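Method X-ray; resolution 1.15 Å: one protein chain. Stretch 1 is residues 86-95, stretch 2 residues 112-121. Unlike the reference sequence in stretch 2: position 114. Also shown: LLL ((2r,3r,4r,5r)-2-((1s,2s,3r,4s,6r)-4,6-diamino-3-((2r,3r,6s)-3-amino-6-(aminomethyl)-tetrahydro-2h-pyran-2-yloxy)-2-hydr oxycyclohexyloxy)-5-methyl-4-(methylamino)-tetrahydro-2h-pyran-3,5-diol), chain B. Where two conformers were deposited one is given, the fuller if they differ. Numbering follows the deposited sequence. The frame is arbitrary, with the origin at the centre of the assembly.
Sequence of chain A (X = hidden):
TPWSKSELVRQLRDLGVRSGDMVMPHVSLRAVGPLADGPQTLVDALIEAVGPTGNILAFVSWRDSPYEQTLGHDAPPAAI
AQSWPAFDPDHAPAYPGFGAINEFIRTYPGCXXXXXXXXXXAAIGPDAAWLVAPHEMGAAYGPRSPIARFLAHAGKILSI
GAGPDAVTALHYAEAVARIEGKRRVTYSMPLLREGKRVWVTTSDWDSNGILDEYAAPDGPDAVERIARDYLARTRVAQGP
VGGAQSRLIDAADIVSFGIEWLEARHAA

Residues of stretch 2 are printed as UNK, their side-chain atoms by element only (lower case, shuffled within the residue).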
# COMPACT_ATOMS: atom_id res chain seq x y z
N ALA A 86 3.46 -21.83 2.66
CA ALA A 86 2.20 -21.19 2.33
C ALA A 86 2.04 -19.86 3.07
O ALA A 86 2.48 -19.72 4.22
CB ALA A 86 1.01 -22.08 2.68
N PHE A 87 1.44 -18.88 2.40
CA PHE A 87 1.12 -17.60 3.04
C PHE A 87 0.12 -17.82 4.15
O PHE A 87 -0.99 -18.31 3.92
CB PHE A 87 0.56 -16.62 2.02
CG PHE A 87 0.18 -15.28 2.60
CD1 PHE A 87 1.14 -14.41 3.07
CD2 PHE A 87 -1.15 -14.88 2.63
CE1 PHE A 87 0.78 -13.18 3.57
CE2 PHE A 87 -1.49 -13.63 3.15
CZ PHE A 87 -0.52 -12.81 3.59
N ASP A 88 0.50 -17.48 5.37
CA ASP A 88 -0.38 -17.60 6.52
C ASP A 88 -0.61 -16.19 7.04
O ASP A 88 0.32 -15.59 7.61
CB ASP A 88 0.28 -18.47 7.59
CG ASP A 88 -0.62 -18.72 8.77
OD1 ASP A 88 -1.60 -17.96 8.94
OD2 ASP A 88 -0.34 -19.67 9.53
N PRO A 89 -1.80 -15.60 6.82
CA PRO A 89 -1.97 -14.18 7.14
C PRO A 89 -1.75 -13.85 8.60
O PRO A 89 -1.35 -12.73 8.92
CB PRO A 89 -3.42 -13.90 6.71
CG PRO A 89 -4.09 -15.23 6.62
CD PRO A 89 -3.00 -16.17 6.18
N ASP A 90 -1.96 -14.82 9.50
CA ASP A 90 -1.79 -14.56 10.92
C ASP A 90 -0.32 -14.50 11.33
O ASP A 90 -0.01 -13.93 12.38
CB ASP A 90 -2.53 -15.61 11.76
CG ASP A 90 -4.04 -15.60 11.53
OD1 ASP A 90 -4.63 -14.51 11.45
OD2 ASP A 90 -4.63 -16.70 11.45
N HIS A 91 0.58 -15.08 10.54
CA HIS A 91 1.97 -15.21 10.94
C HIS A 91 2.99 -14.65 9.96
O HIS A 91 4.14 -14.43 10.36
CB HIS A 91 2.29 -16.69 11.22
CG HIS A 91 1.44 -17.27 12.31
ND1 HIS A 91 0.28 -17.98 12.06
CD2 HIS A 91 1.53 -17.17 13.65
CE1 HIS A 91 -0.27 -18.33 13.20
NE2 HIS A 91 0.47 -17.85 14.19
N ALA A 92 2.61 -14.37 8.73
CA ALA A 92 3.59 -13.98 7.72
C ALA A 92 4.07 -12.56 7.97
O ALA A 92 3.26 -11.62 7.98
CB ALA A 92 2.92 -14.07 6.34
N PRO A 93 5.37 -12.32 8.13
CA PRO A 93 5.82 -10.94 8.35
C PRO A 93 5.69 -10.06 7.11
O PRO A 93 5.69 -10.52 5.97
CB PRO A 93 7.29 -11.10 8.77
CG PRO A 93 7.66 -12.50 8.44
CD PRO A 93 6.43 -13.32 8.36
N ALA A 94 5.57 -8.76 7.37
CA ALA A 94 5.49 -7.76 6.32
C ALA A 94 6.79 -7.69 5.53
O ALA A 94 7.86 -8.10 6.00
CB ALA A 94 5.18 -6.40 6.96
N TYR A 95 6.71 -7.12 4.33
CA TYR A 95 7.89 -6.96 3.48
C TYR A 95 8.70 -5.76 3.95
O TYR A 95 8.20 -4.64 3.93
CB TYR A 95 7.47 -6.76 2.03
CG TYR A 95 8.65 -6.71 1.09
CD1 TYR A 95 9.38 -7.85 0.79
CD2 TYR A 95 9.05 -5.51 0.52
CE1 TYR A 95 10.48 -7.80 -0.07
CE2 TYR A 95 10.15 -5.46 -0.35
CZ TYR A 95 10.85 -6.61 -0.62
OH TYR A 95 11.94 -6.58 -1.47
N UNK A 112 -6.73 -6.78 10.73
CA UNK A 112 -7.11 -7.77 9.76
C UNK A 112 -6.14 -7.73 8.59
O UNK A 112 -5.52 -6.70 8.30
c UNK A 112 -9.69 -8.78 11.11
n UNK A 112 -13.15 -9.21 12.22
n UNK A 112 -10.93 -8.75 11.87
n UNK A 112 -12.13 -9.98 10.32
c UNK A 112 -9.56 -7.46 10.37
c UNK A 112 -12.07 -9.31 11.47
c UNK A 112 -8.53 -7.50 9.27
N UNK A 113 -6.01 -8.86 7.90
CA UNK A 113 -5.00 -9.02 6.86
C UNK A 113 -5.62 -9.59 5.60
O UNK A 113 -6.36 -10.57 5.67
c UNK A 113 0.73 -10.26 6.43
n UNK A 113 -0.34 -9.62 5.95
c UNK A 113 -3.89 -9.96 7.34
n UNK A 113 1.85 -10.23 5.70
n UNK A 113 0.68 -10.91 7.60
c UNK A 113 -2.76 -10.27 6.36
c UNK A 113 -1.59 -9.42 6.67
N UNK A 114 -5.29 -9.01 4.44
CA UNK A 114 -5.87 -9.51 3.20
C UNK A 114 -5.13 -10.76 2.71
O UNK A 114 -3.97 -11.01 3.04
c UNK A 114 -5.92 -8.43 2.13
o UNK A 114 -4.66 -8.29 1.47
N UNK A 115 -5.82 -11.50 1.87
CA UNK A 115 -5.43 -12.84 1.43
C UNK A 115 -4.45 -12.88 0.27
O UNK A 115 -3.99 -13.97 -0.07
c UNK A 115 -6.70 -13.60 1.04
N UNK A 116 -4.18 -11.78 -0.40
CA UNK A 116 -3.25 -11.78 -1.52
C UNK A 116 -1.83 -11.74 -0.98
O UNK A 116 -1.45 -10.77 -0.33
n UNK A 116 -1.51 -10.71 -3.88
c UNK A 116 -3.41 -10.45 -4.93
n UNK A 116 -2.39 -10.49 -5.83
c UNK A 116 -3.53 -10.56 -2.37
c UNK A 116 -2.87 -10.58 -3.70
c UNK A 116 -1.25 -10.66 -5.17
N UNK A 117 -1.04 -12.79 -1.20
CA UNK A 117 0.22 -12.86 -0.47
C UNK A 117 1.20 -11.76 -0.84
O UNK A 117 1.88 -11.22 0.04
c UNK A 117 0.74 -14.27 -0.78
c UNK A 117 -1.35 -14.08 -1.84
c UNK A 117 -0.46 -15.05 -1.07
N UNK A 118 1.27 -11.39 -2.11
CA UNK A 118 2.22 -10.38 -2.55
C UNK A 118 1.69 -8.97 -2.35
O UNK A 118 2.46 -8.06 -2.04
o UNK A 118 4.91 -9.95 -3.89
c UNK A 118 3.78 -9.74 -4.41
c UNK A 118 2.62 -10.60 -4.01
o UNK A 118 3.58 -8.82 -5.22
N UNK A 119 0.40 -8.76 -2.59
CA UNK A 119 -0.24 -7.45 -2.43
C UNK A 119 -0.89 -7.27 -1.06
O UNK A 119 -1.67 -6.32 -0.88
c UNK A 119 -1.28 -7.26 -3.54
N UNK A 120 -0.49 -8.03 -0.07
CA UNK A 120 -1.27 -8.10 1.15
C UNK A 120 -1.43 -6.75 1.83
O UNK A 120 -0.48 -5.99 1.98
c UNK A 120 -0.62 -9.07 2.12
o UNK A 120 -1.44 -9.31 3.26
N UNK A 121 -2.65 -6.50 2.29
CA UNK A 121 -3.04 -5.26 2.94
C UNK A 121 -3.52 -5.53 4.37
O UNK A 121 -4.26 -6.49 4.61
c UNK A 121 -2.56 -2.97 -1.21
c UNK A 121 -4.21 -4.62 2.17
c UNK A 121 -3.94 -4.32 0.72
s UNK A 121 -3.02 -2.81 0.50
C11 LLL B . 9.26 -0.12 -6.07
O11 LLL B . 7.83 -0.05 -5.84
C21 LLL B . 9.92 0.95 -5.20
N21 LLL B . 9.39 0.78 -3.85
C31 LLL B . 9.50 2.30 -5.64
C41 LLL B . 9.94 2.49 -7.08
C51 LLL B . 9.32 1.38 -7.92
O51 LLL B . 9.68 0.12 -7.41
C61 LLL B . 9.82 1.45 -9.34
N61 LLL B . 9.21 0.36 -10.10
C12 LLL B . 5.00 -3.16 -5.62
N12 LLL B . 4.03 -4.22 -5.90
C22 LLL B . 4.57 -1.83 -6.24
C32 LLL B . 5.59 -0.79 -5.83
N32 LLL B . 5.19 0.51 -6.38
C42 LLL B . 7.00 -1.10 -6.33
C52 LLL B . 7.41 -2.49 -5.86
O52 LLL B . 8.62 -2.84 -6.48
C62 LLL B . 6.37 -3.55 -6.19
O62 LLL B . 6.77 -4.76 -5.57
C13 LLL B . 6.83 -5.93 -6.39
C23 LLL B . 6.51 -7.11 -5.49
O23 LLL B . 5.25 -6.87 -4.88
C33 LLL B . 7.55 -7.24 -4.36
N33 LLL B . 7.28 -8.46 -3.56
C43 LLL B . 8.95 -7.31 -5.00
O43 LLL B . 9.04 -8.55 -5.66
C53 LLL B . 9.15 -6.15 -5.98
O53 LLL B . 8.15 -6.10 -6.97
C83 LLL B . 10.03 -7.20 -3.91
C93 LLL B . 7.18 -8.13 -2.12

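Position 112 carries seven side-chain atoms: three carbons, a nitrogen, then a carbon bearing two more nitrogens. That is a guanidinium at the end of an arm of three carbons and a nitrogen. CA-to-CB points away from stretch 1, and no atom touches it. The residue is Arg-112.

Position 113 has the same atom set, but its CA-to-CB bond points toward stretch 1. The chain runs past Pro-89, and its terminal nitrogens reach the backbone oxygens of Pro-89 and Ala-92. The residue is Arg-113. Its NH1 donates to Ala-92 O at 2.7 Å, and NH2 adds a weak bond to Ala-92 O at 3.0 Å. A second weak bond runs from Arg-113 NH1 to Pro-89 O at 3.0 Å. Along the arm, Arg-113 CG packs 3.7 Å from Pro-89 CB.

Position 114 has one carbon and one oxygen, a small hydroxyl side chain; its CA-to-CB bond points away from stretch 1. It is Ser-114, where the reference sequence has Thr; two conformers were deposited. Ser-114 O lies 3.6 Å from Phe-87 CE2, at the ring edge.

Position 115 has a single side-chain carbon. Its CA-to-CB bond points away, and the contact is made by its backbone O, 4.0 Å from Phe-87 CD2. It is Ala-115.

Position 116 has one carbon followed by a five-membered ring of three carbons and two nitrogens. CA-to-CB points away, and the ring touches nothing in stretch 1. It is His-116.

Position 117 has three carbons that close a ring onto the backbone nitrogen. This ring lies against the phenyl group of stretch 1. It is Pro-117. Its CB is 3.6 Å from Phe-87 CG, and its CA sits 3.8 Å from the centroid of the Phe-87 ring, almost on the ring normal. This is a CH-pi contact over the face.

Position 118 has two carbons, the second carrying two oxygens. The carboxylate does not touch stretch 1 and binds the ligand instead. It is Asp-118. LLL N33 donates to Asp-118 OD1 at 2.8 Å, and LLL O23 donates to Asp-118 OD2 at 2.6 Å.

Position 119 has one carbon, out of reach of stretch 1. It is Ala-119.

Position 120 has one carbon and one oxygen. Its CA-to-CB bond points toward stretch 1, and its oxygen comes near the Phe-87 ring. It is Ser-120. Ser-120 OG lies 3.6 Å from Phe-87 CZ. Ser-120 OG accepts from Arg-113 NE at 2.9 Å and donates to Ser-114 O at 3.1 Å.

Position 121 has two carbons, a sulfur and a last carbon, unbranched. It is out of reach of stretch 1. It is Met-121. Met-121 N donates to Ser-114 OG at 2.8 Å.

The contact has two linked parts. Phe-87 packs with Pro-117 over one face and Ser-114 O at its edge. Arg-113 gives the polar part, holding the turn of stretch 1 by its carbonyls. Phe-87 CE1 lies over one guanidinium face, 3.8 Å from Arg-113 NH2, so the two parts meet.

Stretch 2 112-121: RRSAHPDASM
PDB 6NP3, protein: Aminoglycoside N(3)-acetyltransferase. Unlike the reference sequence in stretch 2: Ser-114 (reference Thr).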